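Local coordinates for putative hexose oxidase (Nonomuraea sp. ATCC 39727, PDB 5AWV), which probably oxidises sugar-bearing glycopeptide antibiotics of the teicoplanin type, using a covalently bound FAD cofactor, at residues F93-F96 and V97-D101. Sequence-based numbering, arbitrary orientation.
Sequences FEDF and VDNPD. With FAD (flavin-adenine dinucleotide), chain M; N1L (2-amino-2-deoxy-beta-D-glucopyranuronic acid), chain B.
D95 and N99 meet across a tight bend of the chain. The D95 carboxylate is turned 65° from the plane of the N99 amide as the two side chains pass at a slant. OD2 of D95 lies 3.7 Å from CB of N99, and CB of D95 sits 3.4 Å from the carbonyl O of D98. With chi1 at 71°, CG of D95 is tucked between its own N and carbonyl carbon, and the carboxylate lies alongside CB of N99. A water ties the bend together: it donates to the carbonyl O of E94 (2.7 Å) and accepts from the backbone N of V97 (2.9 Å). The backbone N of D95 is also held, by OE1 of E94 through its anti lone pair at 3.2 Å. OE2 of E94 accepts a hydrogen bond from the backbone N of S476. F96 and V97 both touch the cofactor. The ribose O3B of FAD lies at the ring edge of F96, 3.5 Å from CD2, while H517 stacks on this ring. CG2 of V97 is 3.7 Å from O2B of the same ribose. F93 reaches the flavin end, with CE1 3.6 Å from FAD C9, and its ring edge also meets the bound aminosugar acid. D98 forms a salt bridge with R87, the last residue of strand 84-87. This loop between strands 84-87 and 104-107 belongs to the PCMH-type FAD-binding domain, where it touches the cofactor at both the adenosine ribose and the isoalloxazine and borders the sugar site.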
loop_
_atom_site.group_PDB
_atom_site.type_symbol
_atom_site.label_atom_id
_atom_site.label_comp_id
_atom_site.label_asym_id
_atom_site.label_seq_id
_atom_site.Cartn_x
_atom_site.Cartn_y
_atom_site.Cartn_z
ATOM N N PHE A 93 -2.290 4.579 -7.161
ATOM C CA PHE A 93 -1.621 4.728 -8.487
ATOM C C PHE A 93 -2.582 5.324 -9.503
ATOM O O PHE A 93 -2.137 5.777 -10.578
ATOM C CB PHE A 93 -1.164 3.410 -9.111
ATOM C CG PHE A 93 0.132 2.874 -8.567
ATOM C CD1 PHE A 93 0.620 3.262 -7.330
ATOM C CD2 PHE A 93 0.805 1.903 -9.282
ATOM C CE1 PHE A 93 1.766 2.741 -6.836
ATOM C CE2 PHE A 93 1.986 1.399 -8.836
ATOM C CZ PHE A 93 2.465 1.788 -7.598
ATOM N N GLU A 94 -3.859 5.347 -9.147
ATOM C CA GLU A 94 -4.938 5.800 -10.034
ATOM C C GLU A 94 -5.758 6.906 -9.373
ATOM O O GLU A 94 -5.542 7.278 -8.238
ATOM C CB GLU A 94 -5.857 4.623 -10.466
ATOM C CG GLU A 94 -5.382 3.923 -11.710
ATOM C CD GLU A 94 -5.468 4.801 -12.956
ATOM O OE1 GLU A 94 -5.963 5.947 -12.840
ATOM O OE2 GLU A 94 -5.061 4.329 -14.017
ATOM N N ASP A 95 -6.700 7.453 -10.132
ATOM C CA ASP A 95 -7.589 8.559 -9.692
ATOM C C ASP A 95 -8.797 8.108 -8.869
ATOM O O ASP A 95 -9.846 8.754 -8.924
ATOM C CB ASP A 95 -8.123 9.332 -10.906
ATOM C CG ASP A 95 -9.140 8.524 -11.709
ATOM O OD1 ASP A 95 -9.313 7.255 -11.494
ATOM O OD2 ASP A 95 -9.761 9.189 -12.569
ATOM N N PHE A 96 -8.650 7.087 -8.046
ATOM C CA PHE A 96 -9.797 6.540 -7.344
ATOM C C PHE A 96 -10.302 7.510 -6.276
ATOM O O PHE A 96 -11.492 7.508 -5.946
ATOM C CB PHE A 96 -9.485 5.218 -6.674
ATOM C CG PHE A 96 -9.058 4.104 -7.595
ATOM C CD1 PHE A 96 -9.190 4.160 -8.993
ATOM C CD2 PHE A 96 -8.568 2.930 -7.038
ATOM C CE1 PHE A 96 -8.831 3.075 -9.773
ATOM C CE2 PHE A 96 -8.195 1.853 -7.844
ATOM C CZ PHE A 96 -8.302 1.924 -9.223
ATOM N N VAL A 97 -9.420 8.337 -5.729
ATOM C CA VAL A 97 -9.795 9.294 -4.718
ATOM C C VAL A 97 -9.841 10.695 -5.295
ATOM O O VAL A 97 -10.789 11.428 -4.957
ATOM C CB VAL A 97 -8.815 9.255 -3.523
ATOM C CG1 VAL A 97 -9.176 10.248 -2.432
ATOM C CG2 VAL A 97 -8.767 7.814 -2.972
ATOM N N ASP A 98 -8.821 11.084 -6.072
ATOM C CA ASP A 98 -8.672 12.438 -6.547
ATOM C C ASP A 98 -9.128 12.470 -8.021
ATOM O O ASP A 98 -8.401 12.079 -8.936
ATOM C CB ASP A 98 -7.258 12.938 -6.442
ATOM C CG ASP A 98 -6.798 13.114 -5.008
ATOM O OD1 ASP A 98 -7.544 13.705 -4.201
ATOM O OD2 ASP A 98 -5.634 12.689 -4.730
ATOM N N ASN A 99 -10.405 12.798 -8.211
ATOM C CA ASN A 99 -10.991 12.954 -9.579
ATOM C C ASN A 99 -12.099 13.996 -9.455
ATOM O O ASN A 99 -12.616 14.200 -8.364
ATOM C CB ASN A 99 -11.425 11.604 -10.236
ATOM C CG ASN A 99 -12.513 10.905 -9.482
ATOM O OD1 ASN A 99 -12.343 9.780 -8.947
ATOM N ND2 ASN A 99 -13.625 11.560 -9.353
ATOM N N PRO A 100 -12.509 14.588 -10.581
ATOM C CA PRO A 100 -13.581 15.584 -10.512
ATOM C C PRO A 100 -14.940 15.078 -9.979
ATOM O O PRO A 100 -15.739 15.888 -9.507
ATOM C CB PRO A 100 -13.702 16.077 -11.958
ATOM C CG PRO A 100 -12.514 15.542 -12.705
ATOM C CD PRO A 100 -11.929 14.432 -11.932
ATOM N N ASP A 101 -15.242 13.791 -10.076
ATOM C CA ASP A 101 -16.532 13.278 -9.613
ATOM C C ASP A 101 -16.719 12.977 -8.137
ATOM O O ASP A 101 -17.852 12.914 -7.663
ATOM C CB ASP A 101 -16.943 12.060 -10.422
ATOM C CG ASP A 101 -17.062 12.369 -11.895
ATOM O OD1 ASP A 101 -17.371 13.502 -12.252
ATOM O OD2 ASP A 101 -16.773 11.498 -12.712
HETATM P PA FAD M . -5.158 5.586 -0.781
HETATM O O1A FAD M . -4.875 6.377 -2.041
HETATM O O2A FAD M . -5.489 6.256 0.471
HETATM O O5B FAD M . -6.241 4.470 -1.069
HETATM C C5B FAD M . -6.169 3.547 -2.209
HETATM C C4B FAD M . -7.523 2.975 -2.489
HETATM O O4B FAD M . -8.057 2.216 -1.398
HETATM C C3B FAD M . -8.624 3.985 -2.849
HETATM O O3B FAD M . -9.645 3.460 -3.732
HETATM C C2B FAD M . -9.159 4.248 -1.475
HETATM O O2B FAD M . -10.425 4.815 -1.552
HETATM C C1B FAD M . -9.133 2.905 -0.825
HETATM N N9A FAD M . -9.044 3.014 0.612
HETATM C C8A FAD M . -8.162 3.666 1.380
HETATM N N7A FAD M . -8.380 3.449 2.696
HETATM C C5A FAD M . -9.412 2.621 2.792
HETATM C C6A FAD M . -10.201 2.050 3.904
HETATM N N6A FAD M . -9.846 2.358 5.148
HETATM N N1A FAD M . -11.227 1.211 3.571
HETATM C C2A FAD M . -11.560 0.955 2.271
HETATM N N3A FAD M . -10.910 1.477 1.195
HETATM C C4A FAD M . -9.881 2.339 1.435
HETATM N N1 FAD M . 2.594 -1.735 -2.800
HETATM C C2 FAD M . 3.215 -2.894 -2.431
HETATM O O2 FAD M . 2.525 -3.923 -2.248
HETATM N N3 FAD M . 4.540 -2.968 -2.225
HETATM C C4 FAD M . 5.328 -1.873 -2.240
HETATM O O4 FAD M . 6.554 -1.948 -2.002
HETATM C C4X FAD M . 4.728 -0.580 -2.592
HETATM N N5 FAD M . 5.458 0.590 -2.638
HETATM C C5X FAD M . 4.883 1.810 -2.869
HETATM C C6 FAD M . 5.695 2.963 -2.824
HETATM C C7 FAD M . 5.036 4.171 -3.177
HETATM C C7M FAD M . 5.868 5.479 -3.194
HETATM C C8 FAD M . 3.553 4.257 -3.484
HETATM C C8M FAD M . 2.840 5.584 -3.584
HETATM C C9 FAD M . 2.799 3.063 -3.441
HETATM C C9A FAD M . 3.404 1.869 -3.180
HETATM N N10 FAD M . 2.689 0.641 -3.154
HETATM C C10 FAD M . 3.288 -0.568 -2.841
HETATM C "C1'" FAD M . 1.229 0.606 -3.495
HETATM C "C2'" FAD M . 0.348 0.657 -2.304
HETATM O "O2'" FAD M . 0.330 -0.653 -1.769
HETATM C "C3'" FAD M . -0.989 0.987 -2.853
HETATM O "O3'" FAD M . -0.829 2.241 -3.519
HETATM C "C4'" FAD M . -2.030 1.102 -1.706
HETATM O "O4'" FAD M . -3.320 0.928 -2.299
HETATM C "C5'" FAD M . -1.939 2.482 -1.106
HETATM O "O5'" FAD M . -2.800 2.585 0.044
HETATM P P FAD M . -3.083 4.004 0.655
HETATM O O1P FAD M . -3.892 3.873 1.851
HETATM O O2P FAD M . -1.837 4.826 0.834
HETATM O O3P FAD M . -3.803 4.690 -0.601
HETATM C C1 N1L B . 7.729 3.381 -5.956
HETATM C C2 N1L B . 7.377 3.596 -7.517
HETATM C C3 N1L B . 6.077 2.887 -7.942
HETATM C C4 N1L B . 6.222 1.425 -7.576
HETATM C C5 N1L B . 6.295 1.295 -6.030
HETATM C C6 N1L B . 6.307 -0.178 -5.546
HETATM N N2 N1L B . 7.266 5.002 -7.901
HETATM O O3 N1L B . 5.866 2.970 -9.431
HETATM O O4 N1L B . 5.098 0.595 -8.164
HETATM O O5 N1L B . 7.549 1.925 -5.550
HETATM O O6B N1L B . 7.600 -0.764 -5.445
HETATM O O6A N1L B . 5.676 -0.998 -6.446
HETATM O O HOH W 1 -6.682 8.998 -6.464
#